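Lysine/ornithine decarboxylase (Selenomonas ruminantium, PDB 5GJO) decarboxylates both L-lysine and L-ornithine with similar efficiency, using pyridoxal 5'-phosphate as cofactor, to give cadaverine and putrescine. Local coordinates at residues L42-V47 with Q243-F248; L212-I217 with D250-T255; K314-F319 with D333-E338. The protein carries 2 engineered substitutions. All blocks are in the same frame, centred on the assembly; numbering follows the deposited sequence.

Contact 1 of 3, residues L42-V47 with Q243-F248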
loop_
_atom_site.group_PDB
_atom_site.type_symbol
_atom_site.label_atom_id
_atom_site.label_comp_id
_atom_site.label_asym_id
_atom_site.label_seq_id
_atom_site.Cartn_x
_atom_site.Cartn_y
_atom_site.Cartn_z
ATOM N N LEU A 42 2.253 -17.219 29.011
ATOM C CA LEU A 42 3.500 -16.509 29.023
ATOM C C LEU A 42 3.421 -15.435 30.106
ATOM O O LEU A 42 3.586 -14.277 29.840
ATOM C CB LEU A 42 3.757 -15.926 27.621
ATOM C CG LEU A 42 5.088 -15.255 27.308
ATOM C CD1 LEU A 42 6.294 -16.095 27.659
ATOM C CD2 LEU A 42 5.134 -14.841 25.849
ATOM N N PRO A 43 3.196 -15.860 31.351
ATOM C CA PRO A 43 3.032 -14.869 32.408
ATOM C C PRO A 43 4.234 -13.973 32.672
ATOM O O PRO A 43 4.067 -12.807 33.007
ATOM C CB PRO A 43 2.628 -15.732 33.621
ATOM C CG PRO A 43 3.160 -17.078 33.347
ATOM C CD PRO A 43 2.923 -17.216 31.821
ATOM N N ARG A 44 5.432 -14.483 32.479
ATOM C CA ARG A 44 6.638 -13.708 32.749
ATOM C C ARG A 44 6.824 -12.463 31.859
ATOM O O ARG A 44 7.523 -11.546 32.238
ATOM C CB ARG A 44 7.884 -14.600 32.714
ATOM C CG ARG A 44 8.031 -15.531 33.912
ATOM C CD ARG A 44 8.099 -14.783 35.245
ATOM N NE ARG A 44 9.013 -13.661 35.185
ATOM C CZ ARG A 44 10.334 -13.768 35.161
ATOM N NH1 ARG A 44 11.075 -12.683 35.070
ATOM N NH2 ARG A 44 10.911 -14.944 35.224
ATOM N N ALA A 45 6.252 -12.460 30.659
ATOM C CA ALA A 45 6.508 -11.362 29.718
ATOM C C ALA A 45 5.356 -10.453 29.677
ATOM O O ALA A 45 4.318 -10.781 29.041
ATOM C CB ALA A 45 6.810 -11.907 28.326
ATOM N N GLY A 46 5.542 -9.256 30.265
ATOM C CA GLY A 46 4.581 -8.190 30.203
ATOM C C GLY A 46 4.395 -7.689 28.769
ATOM O O GLY A 46 5.318 -7.676 28.009
ATOM N N VAL A 47 3.157 -7.367 28.406
ATOM C CA VAL A 47 2.823 -7.050 27.003
ATOM C C VAL A 47 2.928 -5.565 26.638
ATOM O O VAL A 47 2.286 -4.675 27.245
ATOM C CB VAL A 47 1.408 -7.539 26.707
ATOM C CG1 VAL A 47 1.013 -7.226 25.273
ATOM C CG2 VAL A 47 1.296 -9.011 26.948
ATOM N N GLN A 243 11.865 -20.920 29.668
ATOM C CA GLN A 243 13.229 -20.494 29.474
ATOM C C GLN A 243 13.457 -19.152 30.136
ATOM O O GLN A 243 14.566 -18.848 30.663
ATOM C CB GLN A 243 13.572 -20.443 27.978
ATOM C CG GLN A 243 15.028 -20.081 27.660
ATOM C CD GLN A 243 15.929 -21.294 27.604
ATOM O OE1 GLN A 243 15.769 -22.219 28.368
ATOM N NE2 GLN A 243 16.804 -21.343 26.626
ATOM N N ILE A 244 12.438 -18.301 30.200
ATOM C CA ILE A 244 12.577 -17.064 30.921
ATOM C C ILE A 244 12.654 -17.307 32.442
ATOM O O ILE A 244 13.456 -16.672 33.117
ATOM C CB ILE A 244 11.406 -16.081 30.634
ATOM C CG1 ILE A 244 11.426 -15.592 29.164
ATOM C CG2 ILE A 244 11.432 -14.870 31.554
ATOM C CD1 ILE A 244 10.118 -15.080 28.709
ATOM N N ASP A 245 11.834 -18.208 32.960
ATOM C CA ASP A 245 11.965 -18.533 34.407
ATOM C C ASP A 245 13.360 -19.113 34.748
ATOM O O ASP A 245 13.910 -18.827 35.823
ATOM C CB ASP A 245 10.874 -19.440 34.885
ATOM C CG ASP A 245 9.694 -18.692 35.494
ATOM O OD1 ASP A 245 9.852 -17.528 35.935
ATOM O OD2 ASP A 245 8.603 -19.350 35.573
ATOM N N ARG A 246 13.870 -19.956 33.868
ATOM C CA ARG A 246 15.135 -20.637 34.006
ATOM C C ARG A 246 16.268 -19.681 34.046
ATOM O O ARG A 246 17.139 -19.772 34.934
ATOM C CB ARG A 246 15.322 -21.609 32.874
ATOM C CG ARG A 246 16.666 -22.325 32.863
ATOM C CD ARG A 246 16.926 -22.872 31.492
ATOM N NE ARG A 246 18.154 -23.674 31.433
ATOM C CZ ARG A 246 18.658 -24.152 30.323
ATOM N NH1 ARG A 246 18.086 -23.863 29.125
ATOM N NH2 ARG A 246 19.702 -24.980 30.393
ATOM N N LEU A 247 16.324 -18.781 33.101
ATOM C CA LEU A 247 17.450 -17.851 32.950
ATOM C C LEU A 247 17.291 -16.505 33.551
ATOM O O LEU A 247 18.308 -15.858 33.879
ATOM C CB LEU A 247 17.789 -17.659 31.439
ATOM C CG LEU A 247 18.095 -18.931 30.684
ATOM C CD1 LEU A 247 18.299 -18.617 29.205
ATOM C CD2 LEU A 247 19.312 -19.698 31.252
ATOM N N PHE A 248 16.038 -15.952 33.668
ATOM C CA PHE A 248 15.803 -14.588 34.078
ATOM C C PHE A 248 14.787 -14.543 35.217
ATOM O O PHE A 248 13.758 -13.818 35.136
ATOM C CB PHE A 248 15.337 -13.715 32.881
ATOM C CG PHE A 248 16.397 -13.524 31.842
ATOM C CD1 PHE A 248 17.320 -12.489 31.963
ATOM C CD2 PHE A 248 16.486 -14.390 30.749
ATOM C CE1 PHE A 248 18.300 -12.309 31.020
ATOM C CE2 PHE A 248 17.531 -14.224 29.793
ATOM C CZ PHE A 248 18.382 -13.133 29.933
#
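Arg44 reaches the C-terminal end of helix 233-247 and holds two acceptors there, one on its last turn and one just beyond it. Both terminal nitrogens meet the carbonyl oxygen of Phe248, NH1 at 2.9 Å and NH2 at 3.1 Å from Phe248 O, a forked, end-on grip on one atom that lies in the guanidinium plane. The two donors come from different directions: NH1 stands nearly in line with the carbonyl bond, whereas NH2 sits above the carbonyl plane. NH2 also forms a salt bridge with Asp245, 2.9 Å from OD1, which it meets on the anti side and out of the carboxylate plane; the two flat groups are turned 28° apart.

The arginine gets there by folding. The bends at chi2 (-59°) and chi3 (-46°) fold the chain back, and Asp245 OD1 lies 3.3 Å from Arg44 CD as well as against NH2. Ile244 packs beneath: its CG2 touches Arg44 CB at 3.7 Å and lies over one guanidinium face, toward the rim. Beside it, Leu42 CD1 meets Ile244 CD1 at 4.1 Å, the two side chains crossing at about a right angle. Leu42 also packs on Ile240 and Asn241 of the same helix, and Asn241 OD1 accepts a hydrogen bond from Arg44 N.

This is packing of helix 233-247 against the turn that leads from helix 28-41 into strand 45-50 of the pyridoxal-binding barrel. NH2 serves both the Phe248 carbonyl and the exposed carboxylate of Asp245, so the arginine charge is probably spread over a neutral and an anionic acceptor.

Contact 2 of 3, residues L212-I217 with D250-T255; sequences LTDLDI and DTAVWT
Strands 214-216 and 252-255 are parallel neighbours in the TIM-type barrel, joined through helix 233-247 as a beta-alpha-beta unit. Thr213 O, Ala252 O, Leu215 O and Trp254 O accept in turn from Ala252 N, Leu215 N, Trp254 N and Ile217 N, at 2.8 to 3.0 Å.

Asp214 and Trp254 share the face that lines the barrel interior, where the Asp216 side chain lies about 7 Å from the bound pyridoxal phosphate. Asp214 CG lies beside its backbone N (chi1 -75°), and OD2 meets the indole at its edge, 2.9 Å from Trp254 NE1; carboxylate and ring planes are only 8° apart, although NE1 meets the oxygen 33° out of the carboxylate plane. The other oxygen, OD1, takes the hydroxyl of Thr213 on its anti lone pair, and Arg113 adds a salt bridge to OD2 and a cation-pi contact to the indole. The other face is apolar: Val253 CG1 touches Ile217 CG2 at 4.0 Å and Leu215 CD2 at 4.3 Å, beneath helices 189-207 and 233-247. At the segments' N-terminal ends, one water links Leu212 O with Thr251 OG1.

The buried carboxylate of Asp214 has partners on both oxygens, and the positive charge of Arg113 would probably stabilise its ionised form.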
loop_
_atom_site.group_PDB
_atom_site.type_symbol
_atom_site.label_atom_id
_atom_site.label_comp_id
_atom_site.label_asym_id
_atom_site.label_seq_id
_atom_site.Cartn_x
_atom_site.Cartn_y
_atom_site.Cartn_z
ATOM N N LEU A 212 21.773 -4.544 34.300
ATOM C CA LEU A 212 20.630 -4.497 33.323
ATOM C C LEU A 212 19.458 -5.134 34.029
ATOM O O LEU A 212 19.595 -6.173 34.632
ATOM C CB LEU A 212 20.998 -5.295 32.063
ATOM C CG LEU A 212 22.250 -4.771 31.338
ATOM C CD1 LEU A 212 22.554 -5.593 30.101
ATOM C CD2 LEU A 212 22.192 -3.323 30.927
ATOM N N THR A 213 18.347 -4.481 33.907
ATOM C CA THR A 213 17.144 -4.818 34.672
ATOM C C THR A 213 15.975 -5.414 33.799
ATOM O O THR A 213 15.068 -6.040 34.363
ATOM C CB THR A 213 16.589 -3.549 35.351
ATOM O OG1 THR A 213 16.340 -2.512 34.441
ATOM C CG2 THR A 213 17.594 -2.951 36.406
ATOM N N ASP A 214 15.969 -5.090 32.506
ATOM C CA ASP A 214 14.850 -5.376 31.601
ATOM C C ASP A 214 15.253 -6.111 30.332
ATOM O O ASP A 214 16.246 -5.786 29.733
ATOM C CB ASP A 214 14.210 -4.075 31.170
ATOM C CG ASP A 214 13.371 -3.446 32.262
ATOM O OD1 ASP A 214 13.940 -3.099 33.288
ATOM O OD2 ASP A 214 12.169 -3.298 32.076
ATOM N N LEU A 215 14.427 -7.063 29.915
ATOM C CA LEU A 215 14.692 -7.839 28.721
ATOM C C LEU A 215 13.348 -7.822 27.898
ATOM O O LEU A 215 12.304 -8.051 28.460
ATOM C CB LEU A 215 15.004 -9.220 29.110
ATOM C CG LEU A 215 15.129 -10.281 28.065
ATOM C CD1 LEU A 215 16.365 -9.954 27.195
ATOM C CD2 LEU A 215 15.208 -11.691 28.690
ATOM N N ASP A 216 13.424 -7.448 26.628
ATOM C CA ASP A 216 12.230 -7.419 25.743
ATOM C C ASP A 216 12.505 -8.463 24.630
ATOM O O ASP A 216 13.403 -8.306 23.825
ATOM C CB ASP A 216 12.058 -6.020 25.214
ATOM C CG ASP A 216 10.772 -5.808 24.421
ATOM O OD1 ASP A 216 10.479 -6.651 23.581
ATOM O OD2 ASP A 216 10.105 -4.739 24.575
ATOM N N ILE A 217 11.687 -9.500 24.607
ATOM C CA ILE A 217 11.787 -10.584 23.700
ATOM C C ILE A 217 11.109 -10.395 22.316
ATOM O O ILE A 217 11.129 -11.341 21.538
ATOM C CB ILE A 217 11.244 -11.880 24.328
ATOM C CG1 ILE A 217 9.728 -11.886 24.512
ATOM C CG2 ILE A 217 11.929 -12.132 25.660
ATOM C CD1 ILE A 217 9.205 -13.281 24.672
ATOM N N ASP A 250 14.923 -12.955 38.009
ATOM C CA ASP A 250 14.944 -11.626 38.645
ATOM C C ASP A 250 15.056 -10.446 37.721
ATOM O O ASP A 250 15.449 -9.331 38.102
ATOM C CB ASP A 250 16.146 -11.621 39.637
ATOM C CG ASP A 250 16.126 -12.796 40.604
ATOM O OD1 ASP A 250 15.046 -13.208 41.113
ATOM O OD2 ASP A 250 17.205 -13.352 40.806
ATOM N N THR A 251 14.678 -10.623 36.469
ATOM C CA THR A 251 14.686 -9.546 35.498
ATOM C C THR A 251 13.199 -9.248 35.100
ATOM O O THR A 251 12.442 -10.157 35.149
ATOM C CB THR A 251 15.509 -10.052 34.313
ATOM O OG1 THR A 251 16.903 -10.138 34.705
ATOM C CG2 THR A 251 15.433 -9.128 33.150
ATOM N N ALA A 252 12.893 -7.997 34.825
ATOM C CA ALA A 252 11.591 -7.532 34.261
ATOM C C ALA A 252 11.612 -7.859 32.782
ATOM O O ALA A 252 12.408 -7.303 32.035
ATOM C CB ALA A 252 11.328 -6.057 34.456
ATOM N N VAL A 253 10.790 -8.826 32.406
ATOM C CA VAL A 253 10.723 -9.300 31.009
ATOM C C VAL A 253 9.441 -8.896 30.325
ATOM O O VAL A 253 8.370 -8.808 30.953
ATOM C CB VAL A 253 10.926 -10.845 30.921
ATOM C CG1 VAL A 253 11.012 -11.308 29.479
ATOM C CG2 VAL A 253 12.179 -11.268 31.724
ATOM N N TRP A 254 9.582 -8.607 29.034
ATOM C CA TRP A 254 8.525 -8.022 28.262
ATOM C C TRP A 254 8.473 -8.599 26.858
ATOM O O TRP A 254 9.431 -9.217 26.353
ATOM C CB TRP A 254 8.721 -6.509 28.093
ATOM C CG TRP A 254 8.981 -5.850 29.357
ATOM C CD1 TRP A 254 10.216 -5.632 29.934
ATOM C CD2 TRP A 254 7.995 -5.377 30.292
ATOM N NE1 TRP A 254 10.036 -5.010 31.191
ATOM C CE2 TRP A 254 8.696 -4.874 31.432
ATOM C CE3 TRP A 254 6.598 -5.360 30.297
ATOM C CZ2 TRP A 254 8.040 -4.317 32.508
ATOM C CZ3 TRP A 254 5.926 -4.771 31.423
ATOM C CH2 TRP A 254 6.647 -4.263 32.478
ATOM N N THR A 255 7.293 -8.464 26.253
ATOM C CA THR A 255 7.107 -8.938 24.871
ATOM C C THR A 255 6.364 -7.902 24.075
ATOM O O THR A 255 5.591 -7.135 24.620
ATOM C CB THR A 255 6.421 -10.350 24.881
ATOM O OG1 THR A 255 6.298 -10.842 23.507
ATOM C CG2 THR A 255 5.043 -10.295 25.600
HETATM O O HOH W 1 18.178 -8.154 35.898
#

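Contact 3 of 3, residues K314-F319 with D333-E338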
loop_
_atom_site.group_PDB
_atom_site.type_symbol
_atom_site.label_atom_id
_atom_site.label_comp_id
_atom_site.label_asym_id
_atom_site.label_seq_id
_atom_site.Cartn_x
_atom_site.Cartn_y
_atom_site.Cartn_z
ATOM N N LYS A 314 -18.349 -27.229 -7.181
ATOM C CA LYS A 314 -17.301 -26.245 -7.157
ATOM C C LYS A 314 -16.418 -26.516 -8.296
ATOM O O LYS A 314 -16.294 -27.681 -8.761
ATOM C CB LYS A 314 -16.455 -26.416 -5.896
ATOM C CG LYS A 314 -17.205 -26.089 -4.630
ATOM C CD LYS A 314 -16.338 -26.015 -3.385
ATOM C CE LYS A 314 -17.317 -25.863 -2.187
ATOM N NZ LYS A 314 -16.649 -25.238 -1.049
ATOM N N LYS A 315 -15.823 -25.473 -8.815
ATOM C CA LYS A 315 -14.786 -25.633 -9.805
ATOM C C LYS A 315 -13.673 -24.580 -9.637
ATOM O O LYS A 315 -13.936 -23.501 -9.009
ATOM C CB LYS A 315 -15.421 -25.507 -11.183
ATOM C CG LYS A 315 -16.026 -24.201 -11.514
ATOM C CD LYS A 315 -16.458 -24.112 -12.986
ATOM C CE LYS A 315 -17.667 -24.973 -13.223
ATOM N NZ LYS A 315 -18.073 -24.757 -14.647
ATOM N N PRO A 316 -12.509 -24.836 -10.238
ATOM C CA PRO A 316 -11.440 -23.875 -10.058
ATOM C C PRO A 316 -11.803 -22.550 -10.612
ATOM O O PRO A 316 -12.292 -22.444 -11.797
ATOM C CB PRO A 316 -10.214 -24.524 -10.814
ATOM C CG PRO A 316 -10.513 -25.983 -10.687
ATOM C CD PRO A 316 -11.996 -26.084 -10.883
ATOM N N SER A 317 -11.578 -21.514 -9.770
ATOM C CA SER A 317 -12.013 -20.134 -10.056
ATOM C C SER A 317 -10.944 -19.113 -9.695
ATOM O O SER A 317 -10.129 -19.343 -8.824
ATOM C CB SER A 317 -13.298 -19.827 -9.340
ATOM O OG SER A 317 -14.320 -20.843 -9.545
ATOM N N THR A 318 -10.980 -17.955 -10.379
ATOM C CA THR A 318 -10.108 -16.860 -10.077
ATOM C C THR A 318 -10.882 -15.706 -9.413
ATOM O O THR A 318 -12.007 -15.448 -9.822
ATOM C CB THR A 318 -9.409 -16.430 -11.340
ATOM O OG1 THR A 318 -8.470 -17.452 -11.762
ATOM C CG2 THR A 318 -8.604 -15.132 -11.184
ATOM N N PHE A 319 -10.257 -15.029 -8.439
ATOM C CA PHE A 319 -10.855 -13.892 -7.754
ATOM C C PHE A 319 -9.931 -12.739 -7.967
ATOM O O PHE A 319 -8.707 -12.878 -7.706
ATOM C CB PHE A 319 -10.993 -14.184 -6.247
ATOM C CG PHE A 319 -12.077 -15.176 -5.931
ATOM C CD1 PHE A 319 -11.849 -16.521 -6.053
ATOM C CD2 PHE A 319 -13.328 -14.745 -5.543
ATOM C CE1 PHE A 319 -12.860 -17.405 -5.742
ATOM C CE2 PHE A 319 -14.335 -15.635 -5.216
ATOM C CZ PHE A 319 -14.091 -16.984 -5.404
ATOM N N ASP A 333 -7.297 -20.666 -9.475
ATOM C CA ASP A 333 -7.561 -22.138 -9.332
ATOM C C ASP A 333 -8.105 -22.471 -7.980
ATOM O O ASP A 333 -7.805 -23.477 -7.394
ATOM C CB ASP A 333 -6.324 -22.926 -9.697
ATOM C CG ASP A 333 -5.785 -22.537 -11.043
ATOM O OD1 ASP A 333 -6.448 -22.717 -12.039
ATOM O OD2 ASP A 333 -4.680 -22.021 -11.137
ATOM N N PHE A 334 -8.982 -21.603 -7.482
ATOM C CA PHE A 334 -9.565 -21.735 -6.147
ATOM C C PHE A 334 -10.887 -22.453 -6.303
ATOM O O PHE A 334 -11.730 -22.025 -7.074
ATOM C CB PHE A 334 -9.764 -20.309 -5.527
ATOM C CG PHE A 334 -10.336 -20.334 -4.134
ATOM C CD1 PHE A 334 -11.701 -20.528 -3.934
ATOM C CD2 PHE A 334 -9.464 -20.326 -3.046
ATOM C CE1 PHE A 334 -12.232 -20.605 -2.639
ATOM C CE2 PHE A 334 -9.988 -20.372 -1.727
ATOM C CZ PHE A 334 -11.349 -20.522 -1.557
ATOM N N MET A 335 -11.092 -23.579 -5.608
ATOM C CA MET A 335 -12.346 -24.319 -5.750
ATOM C C MET A 335 -13.526 -23.558 -5.100
ATOM O O MET A 335 -13.535 -23.372 -3.872
ATOM C CB MET A 335 -12.262 -25.728 -5.124
ATOM C CG MET A 335 -11.377 -26.652 -5.876
ATOM S SD MET A 335 -12.167 -27.109 -7.464
ATOM C CE MET A 335 -13.536 -28.031 -6.928
ATOM N N ALA A 336 -14.447 -23.113 -5.929
ATOM C CA ALA A 336 -15.522 -22.274 -5.551
ATOM C C ALA A 336 -16.822 -22.710 -6.201
ATOM O O ALA A 336 -16.835 -23.176 -7.382
ATOM C CB ALA A 336 -15.220 -20.803 -5.873
ATOM N N PRO A 337 -17.946 -22.532 -5.449
ATOM C CA PRO A 337 -19.224 -22.705 -6.075
ATOM C C PRO A 337 -19.535 -21.647 -7.064
ATOM O O PRO A 337 -18.729 -20.683 -7.227
ATOM C CB PRO A 337 -20.185 -22.720 -4.906
ATOM C CG PRO A 337 -19.557 -21.783 -3.958
ATOM C CD PRO A 337 -18.097 -22.003 -4.081
ATOM N N GLU A 338 -20.645 -21.824 -7.778
ATOM C CA GLU A 338 -21.054 -20.840 -8.736
ATOM C C GLU A 338 -21.571 -19.631 -7.979
ATOM O O GLU A 338 -22.509 -19.746 -7.186
ATOM C CB GLU A 338 -22.183 -21.363 -9.652
ATOM C CG GLU A 338 -22.762 -20.260 -10.530
ATOM C CD GLU A 338 -23.827 -20.702 -11.556
ATOM O OE1 GLU A 338 -23.987 -20.016 -12.570
ATOM O OE2 GLU A 338 -24.491 -21.718 -11.348
HETATM O O HOH W 2 -15.545 -22.669 -1.968
HETATM O O HOH W 3 -17.022 -21.034 -9.590
#
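Lys315 and Ser317 pair with Ala336 and Phe334 through four backbone hydrogen bonds, two in each antiparallel hydrogen-bonded pair. Lys315 N reaches Ala336 O at 2.9 Å and Ala336 N returns to Lys315 O; Ser317 N meets Phe334 O, and Phe334 N returns to Ser317 O. Asp333 and Phe334 both face Ser317, a G1 beta bulge with Asp333 in left-handed helical backbone geometry (phi 57°, psi 39°).

Ser317 OG donates back along its own strand to Lys315 O at 2.7 Å, approaching from the face of that carbonyl opposite Ala336 N. A water also joins Ser317 OG to Pro337 O, and a second water links Lys314 NZ with Met335 O.

Among the aromatic contacts, Phe319 turns its edge toward the face of Phe334 in an offset edge-to-face pair, with planes at 88° and centroids 5.7 Å apart. Ala336 CB sits at the edge of the Phe319 ring, 4.0 Å from CZ. Tyr284 and Tyr331 extend this aromatic cluster.

On the other face, Met335 and Pro316 lie side by side. SD rests 3.6 Å from Pro316 CD, and bends at chi2 and chi3 curl CE back to a tight 3.5 Å from Lys314 CB.

The hairpin of strands 315-320 and 329-336 therefore carries unlike faces, one with the aromatic pair and Ala336, the other with the exposed proline and methionine, while Lys315 O accepts from both a backbone amide and a hydroxyl, which, with the water on OG, would hold the serine hydroxyl in place.

Overall arrangement
Contacts 1 and 2 belong to one barrel and share helix 233-247: contact 1 fastens its C-terminal end to the turn leading into strand 45-50, and contact 2 pairs the two strands the helix connects. They also meet, since strands 45-50 and 252-255 are neighbours and Gly46 probably hydrogen-bonds to Val253 and Thr255. Contact 3 lies about 46 and 49 Å from them, centre to centre, in the mixed sheet. Both sheet contacts rest on backbone pairing, parallel in the barrel and antiparallel, with a bulge, in the hairpin. Contacts 1 and 2 are largely buried, the first around an arginine reaching an exposed aspartate, the second around a charged cluster; contact 3 is partly exposed and adds bridging waters.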